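Local coordinates for biofilm-associated surface protein (Staphylococcus aureus, PDB 7C7U), which is a cell wall-anchored surface protein that takes part in biofilm formation, probably switching between a folded state and functional amyloid, at residues L57-M61 with G124-G128; K237-Y243 with F315-E321. All blocks are in the same frame, centred on the assembly; numbering follows the deposited sequence.

Contact 1 (L57-M61 with G124-G128); sequences LHSYM and GLFGG
In the largely buried packing of the N-terminal beta region, Phe126 lies across the end of strand 52-61, meeting Leu57, Ser59 and Met61 in turn. Ser59, between Leu57 and Met61, meets a face of the ring: its CB sits 4.0 Å from the centroid of the Phe126 ring, 19° off the normal, a CH-pi contact displaced toward the rim. Leu125 CB covers the opposite face over its centre, so the ring is held between its own neighbour and the strand. At the edge, in the ring plane, the carbonyl oxygen Leu57 O comes within 3.5 Å of Phe126 CE1. The strand belongs to a large mixed sheet, paired with 36-39 and 133-144, while 124-128 is part of the loop between strands 113-117 and 133-144, which turns a corner at Leu125. Leu57 reaches over with CG anti to the backbone N (chi1 -167°), which brings CG 3.9 Å from Phe126 CZ and CD2 3.9 Å from Leu125 CD1; the two leucine side chains cross at about a right angle. Ile72 of strand 70-76 packs against Leu57, Leu125 and Phe126 alike. At the other end, Met61 SD rests 3.9 Å from Phe126 CB and 3.8 Å from Gly127 N, whose N-H is bonded to Ser92 OG. Gly127 takes a positive phi (118°) beside this sulfur.

Contact 2 (K237-Y243 with F315-E321); sequences KNGIFSY and FNNALPE
Lys237 drives its ammonium group into a ring of backbone carbonyls at the 315-321 loop. Its chain, extended beyond CG, brings NZ 2.7 Å from Phe315 O, in that carbonyl's plane, and 2.8 Å from both Leu319 O, slightly out of plane, and Asn316 O, approached from above its plane. Phe241 O is a fourth acceptor, so three N-H must serve four oxygens and at least one is shared or partial. Leu319 N reaches Asn316 O from the opposite face, closing the type II turn 316-319.

Two backbone amides add bonds. Tyr243 N-H points almost straight (171°) at Asn317 OD1, 2.8 Å from N, but from above the side-chain carbonyl plane. Phe241 O, already bound by Lys237 NZ, also accepts from Ala318 N at 3.2 Å, again above the plane. A water links Lys237 N to Pro320 O.

In an aromatic cluster, Tyr243 CB lies over a face of Phe315, 3.5 Å from its CD2, the two rings nearly parallel but slid apart. Phe241 directs its edge toward Phe315, planes at 71°. Apart from this cluster, Ile240 CG2 meets Pro320 CD.

The carbonyl dipoles probably stabilise the buried charge of Lys237, which joins the end of strand 228-237 and the Phe241 carbonyl to turn 316-319.

Overall arrangement
The contacts follow one another along the chain, contact 1 closing before contact 2 opens, and their centres lie about 20 Å apart on the same side of the chain's centre. Contact 1 packs a loop against strand 52-61 of the large mixed sheet; contact 2 joins the segments that leave strand 228-237 and enter strand 323-331, neighbours in the five-stranded antiparallel sheet. The two meet where Tyr60 OH packs 3.4 Å from Pro320 O. Tyr60 also touches Thr322, and His58 touches strand 210-220, so strand 52-61 faces the second sheet as well as its own core. Both contacts therefore lie near the junction of two beta regions, the first holding the Asp77 calcium site, upstream in sequence of the four calcium sites that begin at Asp389.

Contact 1 (L57-M61 with G124-G128)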
loop_
_atom_site.group_PDB
_atom_site.type_symbol
_atom_site.label_atom_id
_atom_site.label_comp_id
_atom_site.label_asym_id
_atom_site.label_seq_id
_atom_site.Cartn_x
_atom_site.Cartn_y
_atom_site.Cartn_z
ATOM N N LEU A 57 -0.214 6.895 -26.558
ATOM C CA LEU A 57 -0.036 7.327 -25.181
ATOM C C LEU A 57 -0.072 8.849 -25.176
ATOM O O LEU A 57 0.734 9.485 -25.860
ATOM C CB LEU A 57 1.276 6.781 -24.627
ATOM C CG LEU A 57 1.523 6.845 -23.120
ATOM C CD1 LEU A 57 0.390 6.215 -22.293
ATOM C CD2 LEU A 57 2.842 6.157 -22.838
ATOM N N HIS A 58 -1.019 9.432 -24.444
ATOM C CA HIS A 58 -1.187 10.879 -24.402
ATOM C C HIS A 58 -0.775 11.421 -23.042
ATOM O O HIS A 58 -1.014 10.784 -22.007
ATOM C CB HIS A 58 -2.637 11.296 -24.673
ATOM C CG HIS A 58 -3.274 10.623 -25.849
ATOM N ND1 HIS A 58 -3.156 11.096 -27.141
ATOM C CD2 HIS A 58 -4.081 9.538 -25.920
ATOM C CE1 HIS A 58 -3.838 10.315 -27.960
ATOM N NE2 HIS A 58 -4.412 9.363 -27.243
ATOM N N SER A 59 -0.188 12.614 -23.028
ATOM C CA SER A 59 0.063 13.244 -21.739
ATOM C C SER A 59 0.183 14.755 -21.898
ATOM O O SER A 59 0.327 15.284 -23.004
ATOM C CB SER A 59 1.322 12.676 -21.075
ATOM O OG SER A 59 1.506 13.254 -19.792
ATOM N N TYR A 60 0.115 15.436 -20.760
ATOM C CA TYR A 60 0.367 16.865 -20.650
ATOM C C TYR A 60 1.631 17.045 -19.824
ATOM O O TYR A 60 1.804 16.369 -18.800
ATOM C CB TYR A 60 -0.809 17.597 -19.988
ATOM C CG TYR A 60 -1.864 18.088 -20.956
ATOM C CD1 TYR A 60 -2.816 17.217 -21.474
ATOM C CD2 TYR A 60 -1.906 19.423 -21.357
ATOM C CE1 TYR A 60 -3.787 17.654 -22.371
ATOM C CE2 TYR A 60 -2.878 19.880 -22.252
ATOM C CZ TYR A 60 -3.815 18.985 -22.763
ATOM O OH TYR A 60 -4.781 19.423 -23.662
ATOM N N MET A 61 2.534 17.913 -20.289
ATOM C CA MET A 61 3.774 18.188 -19.571
ATOM C C MET A 61 4.073 19.682 -19.604
ATOM O O MET A 61 3.810 20.357 -20.602
ATOM C CB MET A 61 4.960 17.397 -20.143
ATOM C CG MET A 61 5.264 17.663 -21.599
ATOM S SD MET A 61 6.906 17.046 -22.047
ATOM C CE MET A 61 7.892 17.674 -20.687
ATOM N N GLY A 124 13.249 9.588 -24.355
ATOM C CA GLY A 124 11.946 9.237 -23.839
ATOM C C GLY A 124 10.818 9.443 -24.822
ATOM O O GLY A 124 11.010 9.343 -26.038
ATOM N N LEU A 125 9.625 9.749 -24.314
ATOM C CA LEU A 125 8.458 9.767 -25.181
ATOM C C LEU A 125 7.841 11.144 -25.399
ATOM O O LEU A 125 7.193 11.347 -26.431
ATOM C CB LEU A 125 7.376 8.816 -24.640
ATOM C CG LEU A 125 7.613 7.317 -24.869
ATOM C CD1 LEU A 125 6.407 6.493 -24.414
ATOM C CD2 LEU A 125 7.937 7.023 -26.321
ATOM N N PHE A 126 8.015 12.094 -24.486
ATOM C CA PHE A 126 7.251 13.330 -24.557
ATOM C C PHE A 126 8.163 14.553 -24.605
ATOM O O PHE A 126 9.182 14.615 -23.910
ATOM C CB PHE A 126 6.280 13.428 -23.386
ATOM C CG PHE A 126 5.243 12.340 -23.367
ATOM C CD1 PHE A 126 4.357 12.189 -24.422
ATOM C CD2 PHE A 126 5.153 11.474 -22.303
ATOM C CE1 PHE A 126 3.401 11.189 -24.416
ATOM C CE2 PHE A 126 4.195 10.475 -22.292
ATOM C CZ PHE A 126 3.322 10.330 -23.350
ATOM N N GLY A 127 7.769 15.526 -25.429
ATOM C CA GLY A 127 8.445 16.800 -25.521
ATOM C C GLY A 127 9.001 17.037 -26.910
ATOM O O GLY A 127 8.601 16.368 -27.869
ATOM N N GLY A 128 9.915 18.005 -27.039
ATOM C CA GLY A 128 10.621 18.231 -28.283
ATOM C C GLY A 128 11.953 17.500 -28.296
ATOM O O GLY A 128 12.378 16.905 -27.305
#

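Contact 2 (K237-Y243 with F315-E321)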
loop_
_atom_site.group_PDB
_atom_site.type_symbol
_atom_site.label_atom_id
_atom_site.label_comp_id
_atom_site.label_asym_id
_atom_site.label_seq_id
_atom_site.Cartn_x
_atom_site.Cartn_y
_atom_site.Cartn_z
ATOM N N LYS A 237 -9.052 17.135 -24.582
ATOM C CA LYS A 237 -9.655 17.829 -25.718
ATOM C C LYS A 237 -8.717 17.860 -26.913
ATOM O O LYS A 237 -7.496 17.861 -26.766
ATOM C CB LYS A 237 -9.997 19.270 -25.348
ATOM C CG LYS A 237 -11.121 19.439 -24.337
ATOM C CD LYS A 237 -11.410 20.946 -24.162
ATOM C CE LYS A 237 -12.440 21.181 -23.075
ATOM N NZ LYS A 237 -12.778 22.633 -22.974
ATOM N N ASN A 238 -9.307 17.883 -28.112
ATOM C CA ASN A 238 -8.541 18.229 -29.308
ATOM C C ASN A 238 -8.334 19.731 -29.447
ATOM O O ASN A 238 -7.330 20.156 -30.028
ATOM C CB ASN A 238 -9.232 17.718 -30.571
ATOM C CG ASN A 238 -9.014 16.240 -30.787
ATOM O OD1 ASN A 238 -7.939 15.721 -30.504
ATOM N ND2 ASN A 238 -10.033 15.551 -31.282
ATOM N N GLY A 239 -9.277 20.539 -28.970
ATOM C CA GLY A 239 -9.164 21.982 -29.115
ATOM C C GLY A 239 -9.703 22.746 -27.925
ATOM O O GLY A 239 -9.259 22.543 -26.777
ATOM N N ILE A 240 -10.680 23.616 -28.174
ATOM C CA ILE A 240 -11.194 24.466 -27.105
ATOM C C ILE A 240 -12.697 24.282 -26.973
ATOM O O ILE A 240 -13.444 25.259 -26.821
ATOM C CB ILE A 240 -10.823 25.943 -27.336
ATOM C CG1 ILE A 240 -11.135 26.358 -28.785
ATOM C CG2 ILE A 240 -9.351 26.172 -26.970
ATOM C CD1 ILE A 240 -11.263 27.877 -28.987
ATOM N N PHE A 241 -13.129 23.021 -26.987
ATOM C CA PHE A 241 -14.536 22.656 -26.906
ATOM C C PHE A 241 -15.295 23.485 -25.880
ATOM O O PHE A 241 -14.811 23.749 -24.774
ATOM C CB PHE A 241 -14.672 21.169 -26.553
ATOM C CG PHE A 241 -16.078 20.758 -26.254
ATOM C CD1 PHE A 241 -17.004 20.608 -27.280
ATOM C CD2 PHE A 241 -16.485 20.543 -24.952
ATOM C CE1 PHE A 241 -18.305 20.236 -27.000
ATOM C CE2 PHE A 241 -17.787 20.168 -24.668
ATOM C CZ PHE A 241 -18.696 20.015 -25.696
ATOM N N SER A 242 -16.516 23.848 -26.245
ATOM C CA SER A 242 -17.424 24.565 -25.364
ATOM C C SER A 242 -18.768 23.847 -25.404
ATOM O O SER A 242 -19.329 23.643 -26.492
ATOM C CB SER A 242 -17.552 26.027 -25.811
ATOM O OG SER A 242 -18.062 26.831 -24.777
ATOM N N TYR A 243 -19.260 23.431 -24.229
ATOM C CA TYR A 243 -20.530 22.715 -24.111
ATOM C C TYR A 243 -21.669 23.722 -23.962
ATOM O O TYR A 243 -21.686 24.507 -23.009
ATOM C CB TYR A 243 -20.529 21.750 -22.911
ATOM C CG TYR A 243 -21.858 21.029 -22.758
ATOM C CD1 TYR A 243 -22.116 19.847 -23.460
ATOM C CD2 TYR A 243 -22.861 21.531 -21.940
ATOM C CE1 TYR A 243 -23.325 19.178 -23.334
ATOM C CE2 TYR A 243 -24.084 20.877 -21.824
ATOM C CZ TYR A 243 -24.308 19.703 -22.526
ATOM O OH TYR A 243 -25.507 19.042 -22.411
ATOM N N PHE A 315 -16.626 21.676 -18.007
ATOM C CA PHE A 315 -16.082 21.378 -19.321
ATOM C C PHE A 315 -14.947 22.307 -19.730
ATOM O O PHE A 315 -14.449 22.163 -20.857
ATOM C CB PHE A 315 -17.177 21.458 -20.383
ATOM C CG PHE A 315 -18.087 20.272 -20.420
ATOM C CD1 PHE A 315 -17.676 19.086 -21.010
ATOM C CD2 PHE A 315 -19.370 20.355 -19.900
ATOM C CE1 PHE A 315 -18.532 17.987 -21.077
ATOM C CE2 PHE A 315 -20.230 19.267 -19.961
ATOM C CZ PHE A 315 -19.811 18.076 -20.554
ATOM N N ASN A 316 -14.539 23.242 -18.861
ATOM C CA ASN A 316 -13.553 24.274 -19.205
ATOM C C ASN A 316 -13.887 24.909 -20.560
ATOM O O ASN A 316 -13.078 24.928 -21.485
ATOM C CB ASN A 316 -12.133 23.696 -19.195
ATOM C CG ASN A 316 -11.819 22.944 -17.914
ATOM O OD1 ASN A 316 -12.013 23.460 -16.821
ATOM N ND2 ASN A 316 -11.330 21.721 -18.047
ATOM N N ASN A 317 -15.110 25.409 -20.674
ATOM C CA ASN A 317 -15.605 25.924 -21.949
ATOM C C ASN A 317 -14.694 26.997 -22.544
ATOM O O ASN A 317 -14.310 27.965 -21.873
ATOM C CB ASN A 317 -17.024 26.462 -21.774
ATOM C CG ASN A 317 -18.034 25.356 -21.552
ATOM O OD1 ASN A 317 -17.838 24.221 -22.007
ATOM N ND2 ASN A 317 -19.120 25.671 -20.847
ATOM N N ALA A 318 -14.355 26.809 -23.823
ATOM C CA ALA A 318 -13.518 27.692 -24.630
ATOM C C ALA A 318 -12.069 27.723 -24.166
ATOM O O ALA A 318 -11.321 28.595 -24.589
ATOM C CB ALA A 318 -14.079 29.115 -24.694
ATOM N N LEU A 319 -11.654 26.787 -23.299
ATOM C CA LEU A 319 -10.282 26.582 -22.877
ATOM C C LEU A 319 -9.793 25.217 -23.348
ATOM O O LEU A 319 -10.595 24.308 -23.551
ATOM C CB LEU A 319 -10.150 26.663 -21.352
ATOM C CG LEU A 319 -10.325 28.057 -20.736
ATOM C CD1 LEU A 319 -10.615 27.959 -19.250
ATOM C CD2 LEU A 319 -9.102 28.939 -20.982
ATOM N N PRO A 320 -8.488 25.030 -23.540
ATOM C CA PRO A 320 -7.985 23.725 -23.982
ATOM C C PRO A 320 -7.834 22.700 -22.863
ATOM O O PRO A 320 -7.401 21.580 -23.138
ATOM C CB PRO A 320 -6.621 24.081 -24.591
ATOM C CG PRO A 320 -6.167 25.270 -23.777
ATOM C CD PRO A 320 -7.416 26.040 -23.435
ATOM N N GLU A 321 -8.245 23.025 -21.642
ATOM C CA GLU A 321 -7.923 22.195 -20.488
ATOM C C GLU A 321 -8.739 20.902 -20.466
ATOM O O GLU A 321 -9.929 20.887 -20.792
ATOM C CB GLU A 321 -8.166 22.983 -19.200
ATOM C CG GLU A 321 -7.491 24.357 -19.198
ATOM C CD GLU A 321 -7.842 25.198 -17.979
ATOM O OE1 GLU A 321 -8.904 24.956 -17.361
ATOM O OE2 GLU A 321 -7.046 26.101 -17.637
HETATM O O HOH W 1 -7.338 18.676 -22.975
HETATM O O HOH W 2 -7.109 21.124 -26.311
#